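Local coordinates for protein cystathionine gamma-synthase (PDB 6LD7) that probably makes cystathionine in the methionine biosynthesis pathway, as a pyridoxal 5'-phosphate-dependent enzyme of the trans-sulfuration family, at residues 141-155 against 170-184. The protein carries 1 engineered substitution. Sequence-based numbering, arbitrary orientation.
Sequences LADALAQSPKLVLIE and VIEAAKKVGALTVVD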
ATOM      1  N   LEU C 141     -27.653   1.173 -38.324  1.00 32.15           N
ATOM      2  CA  LEU C 141     -26.266   0.739 -38.518  1.00 31.75           C
ATOM      3  C   LEU C 141     -25.907   0.953 -39.975  1.00 33.80           C
ATOM      4  O   LEU C 141     -24.823   1.437 -40.210  1.00 37.00           O
ATOM      5  CB  LEU C 141     -26.106  -0.739 -38.187  1.00 31.98           C
ATOM      6  CG  LEU C 141     -24.710  -1.271 -38.475  1.00 34.52           C
ATOM      7  CD1 LEU C 141     -23.679  -0.495 -37.660  1.00 36.13           C
ATOM      8  CD2 LEU C 141     -24.621  -2.782 -38.248  1.00 39.46           C
ATOM      9  N   ALA C 142     -26.735   0.476 -40.927  1.00 32.21           N
ATOM     10  CA  ALA C 142     -26.359   0.451 -42.349  1.00 32.62           C
ATOM     11  C   ALA C 142     -26.109   1.896 -42.802  1.00 30.64           C
ATOM     12  O   ALA C 142     -25.227   2.071 -43.628  1.00 30.48           O
ATOM     13  CB  ALA C 142     -27.393  -0.258 -43.240  1.00 31.60           C
ATOM     14  N   ASP C 143     -26.939   2.850 -42.391  1.00 29.73           N
ATOM     15  CA  ASP C 143     -26.771   4.293 -42.724  1.00 34.56           C
ATOM     16  C   ASP C 143     -25.445   4.856 -42.162  1.00 36.09           C
ATOM     17  O   ASP C 143     -24.804   5.628 -42.840  1.00 36.70           O
ATOM     18  CB  ASP C 143     -27.974   5.114 -42.228  1.00 35.78           C
ATOM     19  CG  ASP C 143     -29.291   4.850 -43.030  1.00 40.01           C
ATOM     20  OD1 ASP C 143     -29.297   4.129 -44.095  1.00 40.28           O
ATOM     21  OD2 ASP C 143     -30.319   5.243 -42.521  1.00 41.17           O
ATOM     22  N   ALA C 144     -25.029   4.458 -40.966  1.00 35.04           N
ATOM     23  CA  ALA C 144     -23.731   4.864 -40.384  1.00 34.25           C
ATOM     24  C   ALA C 144     -22.641   4.282 -41.230  1.00 36.67           C
ATOM     25  O   ALA C 144     -21.771   5.028 -41.641  1.00 37.48           O
ATOM     26  CB  ALA C 144     -23.657   4.360 -38.976  1.00 37.34           C
ATOM     27  N   LEU C 145     -22.708   2.993 -41.531  1.00 35.58           N
ATOM     28  CA  LEU C 145     -21.577   2.341 -42.243  1.00 35.20           C
ATOM     29  C   LEU C 145     -21.459   2.808 -43.698  1.00 38.17           C
ATOM     30  O   LEU C 145     -20.406   2.582 -44.256  1.00 36.84           O
ATOM     31  CB  LEU C 145     -21.698   0.819 -42.204  1.00 35.95           C
ATOM     32  CG  LEU C 145     -21.674   0.178 -40.814  1.00 40.40           C
ATOM     33  CD1 LEU C 145     -21.730  -1.329 -40.948  1.00 42.06           C
ATOM     34  CD2 LEU C 145     -20.431   0.561 -40.018  1.00 40.79           C
ATOM     35  N   ALA C 146     -22.526   3.314 -44.325  1.00 40.60           N
ATOM     36  CA  ALA C 146     -22.494   3.804 -45.732  1.00 42.57           C
ATOM     37  C   ALA C 146     -21.630   5.087 -45.801  1.00 46.99           C
ATOM     38  O   ALA C 146     -21.250   5.438 -46.883  1.00 42.53           O
ATOM     39  CB  ALA C 146     -23.867   4.090 -46.294  1.00 39.62           C
ATOM     40  N   GLN C 147     -21.333   5.727 -44.677  1.00 46.07           N
ATOM     41  CA  GLN C 147     -20.438   6.892 -44.556  1.00 47.28           C
ATOM     42  C   GLN C 147     -18.969   6.426 -44.414  1.00 45.63           C
ATOM     43  O   GLN C 147     -18.137   7.261 -44.344  1.00 47.55           O
ATOM     44  CB  GLN C 147     -20.995   7.794 -43.437  1.00 45.75           C
ATOM     45  CG  GLN C 147     -22.366   8.373 -43.813  1.00 48.13           C
ATOM     46  CD  GLN C 147     -23.082   9.075 -42.669  1.00 55.53           C
ATOM     47  OE1 GLN C 147     -24.070   8.578 -42.102  1.00 59.47           O
ATOM     48  NE2 GLN C 147     -22.620  10.255 -42.286  1.00 53.36           N
ATOM     49  N   SER C 148     -18.624   5.145 -44.502  1.00 43.00           N
ATOM     50  CA  SER C 148     -17.232   4.645 -44.406  1.00 41.82           C
ATOM     51  C   SER C 148     -16.577   5.099 -43.109  1.00 42.63           C
ATOM     52  O   SER C 148     -15.573   5.743 -43.137  1.00 38.17           O
ATOM     53  CB  SER C 148     -16.415   5.111 -45.556  1.00 42.99           C
ATOM     54  OG  SER C 148     -16.849   4.450 -46.708  1.00 54.54           O
ATOM     55  N   PRO C 149     -17.063   4.773 -41.910  1.00 39.28           N
ATOM     56  CA  PRO C 149     -16.446   5.271 -40.684  1.00 34.05           C
ATOM     57  C   PRO C 149     -15.115   4.570 -40.435  1.00 32.03           C
ATOM     58  O   PRO C 149     -14.875   3.478 -40.943  1.00 29.71           O
ATOM     59  CB  PRO C 149     -17.496   4.947 -39.604  1.00 36.65           C
ATOM     60  CG  PRO C 149     -18.266   3.775 -40.169  1.00 38.45           C
ATOM     61  CD  PRO C 149     -18.218   3.920 -41.681  1.00 39.95           C
ATOM     62  N   LYS C 150     -14.244   5.165 -39.620  1.00 31.42           N
ATOM     63  CA  LYS C 150     -12.970   4.492 -39.297  1.00 29.75           C
ATOM     64  C   LYS C 150     -13.205   3.480 -38.181  1.00 28.51           C
ATOM     65  O   LYS C 150     -12.492   2.452 -38.091  1.00 28.93           O
ATOM     66  CB  LYS C 150     -11.972   5.549 -38.841  1.00 37.17           C
ATOM     67  CG  LYS C 150     -10.606   4.998 -38.502  1.00 41.45           C
ATOM     68  CD  LYS C 150      -9.877   4.632 -39.750  1.00 44.09           C
ATOM     69  CE  LYS C 150      -8.791   3.667 -39.397  1.00 49.99           C
ATOM     70  NZ  LYS C 150      -7.621   4.469 -39.100  1.00 58.85           N
ATOM     71  N   LEU C 151     -14.055   3.822 -37.230  1.00 26.61           N
ATOM     72  CA  LEU C 151     -14.130   3.047 -35.975  1.00 28.04           C
ATOM     73  C   LEU C 151     -15.578   3.029 -35.584  1.00 25.67           C
ATOM     74  O   LEU C 151     -16.193   4.107 -35.667  1.00 28.73           O
ATOM     75  CB  LEU C 151     -13.294   3.778 -34.881  1.00 28.12           C
ATOM     76  CG  LEU C 151     -13.259   3.140 -33.497  1.00 28.78           C
ATOM     77  CD1 LEU C 151     -12.676   1.755 -33.614  1.00 31.64           C
ATOM     78  CD2 LEU C 151     -12.380   3.994 -32.557  1.00 30.04           C
ATOM     79  N   VAL C 152     -16.016   1.903 -35.045  1.00 27.96           N
ATOM     80  CA  VAL C 152     -17.369   1.721 -34.470  1.00 28.87           C
ATOM     81  C   VAL C 152     -17.212   1.241 -33.057  1.00 26.57           C
ATOM     82  O   VAL C 152     -16.518   0.264 -32.851  1.00 27.07           O
ATOM     83  CB  VAL C 152     -18.163   0.677 -35.274  1.00 28.55           C
ATOM     84  CG1 VAL C 152     -19.503   0.439 -34.628  1.00 29.36           C
ATOM     85  CG2 VAL C 152     -18.275   1.080 -36.702  1.00 30.46           C
ATOM     86  N   LEU C 153     -17.872   1.914 -32.156  1.00 27.06           N
ATOM     87  CA  LEU C 153     -17.892   1.562 -30.728  1.00 28.77           C
ATOM     88  C   LEU C 153     -19.188   0.766 -30.478  1.00 28.97           C
ATOM     89  O   LEU C 153     -20.309   1.272 -30.819  1.00 28.72           O
ATOM     90  CB  LEU C 153     -17.815   2.812 -29.836  1.00 28.13           C
ATOM     91  CG  LEU C 153     -18.198   2.608 -28.363  1.00 31.39           C
ATOM     92  CD1 LEU C 153     -17.146   1.808 -27.664  1.00 31.98           C
ATOM     93  CD2 LEU C 153     -18.365   3.942 -27.630  1.00 33.70           C
ATOM     94  N   ILE C 154     -19.041  -0.362 -29.784  1.00 28.16           N
ATOM     95  CA  ILE C 154     -20.177  -1.139 -29.274  1.00 26.94           C
ATOM     96  C   ILE C 154     -20.122  -1.188 -27.767  1.00 25.44           C
ATOM     97  O   ILE C 154     -19.068  -1.526 -27.227  1.00 28.08           O
ATOM     98  CB  ILE C 154     -20.130  -2.535 -29.844  1.00 28.25           C
ATOM     99  CG1 ILE C 154     -20.065  -2.523 -31.351  1.00 29.81           C
ATOM    100  CG2 ILE C 154     -21.261  -3.365 -29.312  1.00 29.14           C
ATOM    101  CD1 ILE C 154     -19.763  -3.848 -31.891  1.00 32.73           C
ATOM    102  N   GLU C 155     -21.239  -0.965 -27.109  1.00 25.78           N
ATOM    103  CA  GLU C 155     -21.297  -1.122 -25.636  1.00 28.72           C
ATOM    104  C   GLU C 155     -22.482  -2.029 -25.337  1.00 28.60           C
ATOM    105  O   GLU C 155     -23.716  -1.629 -25.475  1.00 26.08           O
ATOM    106  CB  GLU C 155     -21.404   0.228 -24.946  1.00 28.98           C
ATOM    107  CG  GLU C 155     -21.395   0.156 -23.424  1.00 33.35           C
ATOM    108  CD  GLU C 155     -21.631   1.508 -22.775  1.00 35.24           C
ATOM    109  OE1 GLU C 155     -22.319   1.477 -21.668  1.00 34.74           O
ATOM    110  OE2 GLU C 155     -21.135   2.589 -23.398  1.00 31.27           O
ATOM    111  N   VAL C 170     -22.878  -6.862 -36.016  1.00 30.16           N
ATOM    112  CA  VAL C 170     -22.277  -5.500 -36.154  1.00 29.09           C
ATOM    113  C   VAL C 170     -20.863  -5.607 -36.684  1.00 30.54           C
ATOM    114  O   VAL C 170     -20.513  -4.843 -37.630  1.00 27.37           O
ATOM    115  CB  VAL C 170     -22.348  -4.690 -34.860  1.00 29.09           C
ATOM    116  CG1 VAL C 170     -21.605  -3.366 -34.979  1.00 31.50           C
ATOM    117  CG2 VAL C 170     -23.788  -4.455 -34.528  1.00 28.76           C
ATOM    118  N   ILE C 171     -20.090  -6.546 -36.131  1.00 31.76           N
ATOM    119  CA  ILE C 171     -18.649  -6.616 -36.433  1.00 32.49           C
ATOM    120  C   ILE C 171     -18.465  -7.049 -37.895  1.00 32.24           C
ATOM    121  O   ILE C 171     -17.662  -6.428 -38.583  1.00 29.37           O
ATOM    122  CB  ILE C 171     -17.950  -7.523 -35.427  1.00 29.70           C
ATOM    123  CG1 ILE C 171     -17.946  -6.890 -34.032  1.00 29.61           C
ATOM    124  CG2 ILE C 171     -16.596  -7.940 -35.896  1.00 30.52           C
ATOM    125  CD1 ILE C 171     -17.519  -7.861 -32.916  1.00 28.73           C
ATOM    126  N   GLU C 172     -19.181  -8.056 -38.379  1.00 32.86           N
ATOM    127  CA  GLU C 172     -19.056  -8.457 -39.812  1.00 32.69           C
ATOM    128  C   GLU C 172     -19.516  -7.322 -40.718  1.00 31.15           C
ATOM    129  O   GLU C 172     -18.846  -7.093 -41.702  1.00 34.04           O
ATOM    130  CB  GLU C 172     -19.947  -9.656 -40.175  1.00 37.89           C
ATOM    131  CG  GLU C 172     -19.483 -10.942 -39.491  1.00 45.99           C
ATOM    132  CD  GLU C 172     -18.066 -11.413 -39.791  1.00 53.21           C
ATOM    133  OE1 GLU C 172     -17.434 -10.940 -40.807  1.00 59.00           O
ATOM    134  OE2 GLU C 172     -17.588 -12.255 -39.018  1.00 60.83           O
ATOM    135  N   ALA C 173     -20.588  -6.589 -40.413  1.00 30.94           N
ATOM    136  CA  ALA C 173     -20.982  -5.447 -41.308  1.00 34.46           C
ATOM    137  C   ALA C 173     -19.896  -4.358 -41.301  1.00 35.40           C
ATOM    138  O   ALA C 173     -19.544  -3.797 -42.360  1.00 34.27           O
ATOM    139  CB  ALA C 173     -22.330  -4.895 -40.914  1.00 34.56           C
ATOM    140  N   ALA C 174     -19.325  -4.034 -40.128  1.00 33.63           N
ATOM    141  CA  ALA C 174     -18.244  -3.038 -40.028  1.00 32.61           C
ATOM    142  C   ALA C 174     -17.059  -3.485 -40.889  1.00 33.86           C
ATOM    143  O   ALA C 174     -16.506  -2.666 -41.606  1.00 32.84           O
ATOM    144  CB  ALA C 174     -17.815  -2.805 -38.576  1.00 30.25           C
ATOM    145  N   LYS C 175     -16.615  -4.717 -40.749  1.00 35.91           N
ATOM    146  CA  LYS C 175     -15.452  -5.206 -41.510  1.00 40.26           C
ATOM    147  C   LYS C 175     -15.685  -5.070 -43.026  1.00 43.83           C
ATOM    148  O   LYS C 175     -14.759  -4.825 -43.717  1.00 39.67           O
ATOM    149  CB  LYS C 175     -15.252  -6.691 -41.223  1.00 43.59           C
ATOM    150  CG  LYS C 175     -14.750  -6.905 -39.833  1.00 51.70           C
ATOM    151  CD  LYS C 175     -14.231  -8.250 -39.539  1.00 54.17           C
ATOM    152  CE  LYS C 175     -13.226  -8.074 -38.415  1.00 55.50           C
ATOM    153  NZ  LYS C 175     -12.970  -9.369 -37.806  1.00 56.08           N
ATOM    154  N   LYS C 176     -16.889  -5.292 -43.519  1.00 42.72           N
ATOM    155  CA  LYS C 176     -17.178  -5.185 -44.964  1.00 47.73           C
ATOM    156  C   LYS C 176     -16.915  -3.773 -45.457  1.00 43.47           C
ATOM    157  O   LYS C 176     -16.628  -3.663 -46.589  1.00 45.43           O
ATOM    158  CB  LYS C 176     -18.640  -5.520 -45.265  1.00 55.38           C
ATOM    159  CG  LYS C 176     -18.954  -5.959 -46.689  1.00 66.18           C
ATOM    160  CD  LYS C 176     -20.109  -6.946 -46.708  1.00 79.03           C
ATOM    161  CE  LYS C 176     -19.982  -7.936 -45.557  1.00 81.48           C
ATOM    162  NZ  LYS C 176     -20.517  -9.274 -45.906  1.00 91.06           N
ATOM    163  N   VAL C 177     -17.057  -2.720 -44.663  1.00 42.55           N
ATOM    164  CA  VAL C 177     -16.722  -1.347 -45.139  1.00 37.38           C
ATOM    165  C   VAL C 177     -15.338  -0.940 -44.612  1.00 36.97           C
ATOM    166  O   VAL C 177     -14.985   0.218 -44.704  1.00 38.12           O
ATOM    167  CB  VAL C 177     -17.820  -0.326 -44.756  1.00 38.71           C
ATOM    168  CG1 VAL C 177     -19.193  -0.709 -45.310  1.00 37.26           C
ATOM    169  CG2 VAL C 177     -17.921  -0.133 -43.258  1.00 40.43           C
ATOM    170  N   GLY C 178     -14.555  -1.844 -44.061  1.00 34.97           N
ATOM    171  CA  GLY C 178     -13.176  -1.533 -43.616  1.00 35.70           C
ATOM    172  C   GLY C 178     -13.146  -0.763 -42.300  1.00 36.90           C
ATOM    173  O   GLY C 178     -12.182  -0.187 -42.052  1.00 40.40           O
ATOM    174  N   ALA C 179     -14.166  -0.781 -41.464  1.00 36.25           N
ATOM    175  CA  ALA C 179     -14.148  -0.119 -40.138  1.00 35.87           C
ATOM    176  C   ALA C 179     -13.580  -1.077 -39.097  1.00 33.68           C
ATOM    177  O   ALA C 179     -13.918  -2.294 -39.123  1.00 34.00           O
ATOM    178  CB  ALA C 179     -15.543   0.335 -39.789  1.00 35.32           C
ATOM    179  N   LEU C 180     -12.784  -0.533 -38.183  1.00 32.22           N
ATOM    180  CA  LEU C 180     -12.373  -1.232 -36.957  1.00 32.36           C
ATOM    181  C   LEU C 180     -13.530  -1.165 -35.950  1.00 29.56           C
ATOM    182  O   LEU C 180     -14.351  -0.205 -35.985  1.00 28.79           O
ATOM    183  CB  LEU C 180     -11.102  -0.594 -36.408  1.00 35.84           C
ATOM    184  CG  LEU C 180      -9.938  -0.548 -37.376  1.00 40.52           C
ATOM    185  CD1 LEU C 180      -8.977   0.500 -36.920  1.00 45.93           C
ATOM    186  CD2 LEU C 180      -9.246  -1.890 -37.438  1.00 46.20           C
ATOM    187  N   THR C 181     -13.628  -2.180 -35.095  1.00 26.61           N
ATOM    188  CA  THR C 181     -14.602  -2.187 -33.988  1.00 28.23           C
ATOM    189  C   THR C 181     -13.876  -2.221 -32.635  1.00 28.53           C
ATOM    190  O   THR C 181     -12.868  -2.950 -32.480  1.00 27.62           O
ATOM    191  CB  THR C 181     -15.525  -3.393 -34.151  1.00 31.81           C
ATOM    192  OG1 THR C 181     -14.651  -4.508 -34.412  1.00 34.12           O
ATOM    193  CG2 THR C 181     -16.464  -3.095 -35.294  1.00 31.29           C
ATOM    194  N   VAL C 182     -14.425  -1.470 -31.693  1.00 26.62           N
ATOM    195  CA  VAL C 182     -14.002  -1.468 -30.289  1.00 25.98           C
ATOM    196  C   VAL C 182     -15.223  -1.794 -29.451  1.00 25.24           C
ATOM    197  O   VAL C 182     -16.251  -1.166 -29.630  1.00 24.72           O
ATOM    198  CB  VAL C 182     -13.310  -0.140 -29.867  1.00 28.14           C
ATOM    199  CG1 VAL C 182     -14.141   1.123 -30.017  1.00 28.14           C
ATOM    200  CG2 VAL C 182     -12.874  -0.238 -28.404  1.00 28.72           C
ATOM    201  N   VAL C 183     -15.115  -2.774 -28.555  1.00 23.61           N
ATOM    202  CA  VAL C 183     -16.223  -3.097 -27.651  1.00 23.28           C
ATOM    203  C   VAL C 183     -15.870  -2.707 -26.229  1.00 24.05           C
ATOM    204  O   VAL C 183     -14.846  -3.187 -25.689  1.00 24.69           O
ATOM    205  CB  VAL C 183     -16.547  -4.578 -27.744  1.00 24.88           C
ATOM    206  CG1 VAL C 183     -17.784  -4.889 -26.932  1.00 25.58           C
ATOM    207  CG2 VAL C 183     -16.701  -5.004 -29.200  1.00 27.20           C
ATOM    208  N   ASP C 184     -16.774  -1.975 -25.610  1.00 27.13           N
ATOM    209  CA  ASP C 184     -16.714  -1.665 -24.169  1.00 29.05           C
ATOM    210  C   ASP C 184     -17.403  -2.820 -23.456  1.00 29.41           C
ATOM    211  O   ASP C 184     -18.599  -2.796 -23.444  1.00 29.32           O
ATOM    212  CB  ASP C 184     -17.356  -0.314 -23.859  1.00 29.55           C
ATOM    213  CG  ASP C 184     -17.118   0.122 -22.416  1.00 30.88           C
ATOM    214  OD1 ASP C 184     -16.879  -0.808 -21.583  1.00 30.07           O
ATOM    215  OD2 ASP C 184     -17.203   1.362 -22.151  1.00 34.13           O
TER
HETATM  216  O   HOH W   1     -18.437   3.450 -23.623  1.00 31.00           O
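Strands 151-155 and 180-184 run parallel, their axes 4.6 Å apart, and five backbone hydrogen bonds join the two chains, from Leu-180 N to Lys-150 O just before the first strand to Asp-184 N to Ile-154 O. On one face Val-152 and Ile-154, branched residues suited to extended strands, fill the layer between sheet and helix 170-176, which runs almost antiparallel to strand 151-155 (172°). Ile-154 meets Val-170 tip to tip, CD1 lying 3.6 Å from CG1; its CG1 stands anti to the carbonyl carbon (chi1 -54°) and the chain beyond is extended, which carries the CD1 methyl to the helix. Strand, helix and strand form a beta-alpha-beta crossover in the large mixed sheet of the fold type I PLP-dependent enzymes. Helix 141-145 packs beside helix 170-176 at 25°, and the small Ala-173 admits Leu-145, whose CD1 comes 3.6 Å from the Ala-173 CB. A Schellman motif ends helix 170-176, Gly-178 readily taking the positive phi. On the other face of the sheet Leu-151 and Leu-153 flank Val-182, each placing CD1 3.9 Å from its CG1. Beyond them the side chains of Glu-155 and Asp-184 lie side by side, pointing the same way, and one water donates to both OE2 and OD2. Tyr-112 N also binds Glu-155 OE2, and Thr-186 OG1 binds Asp-184 OD1; Asp-184 OD2 lies near N1 of the PLP-lysine at 209, consistent with the aspartate that holds this nitrogen in such enzymes.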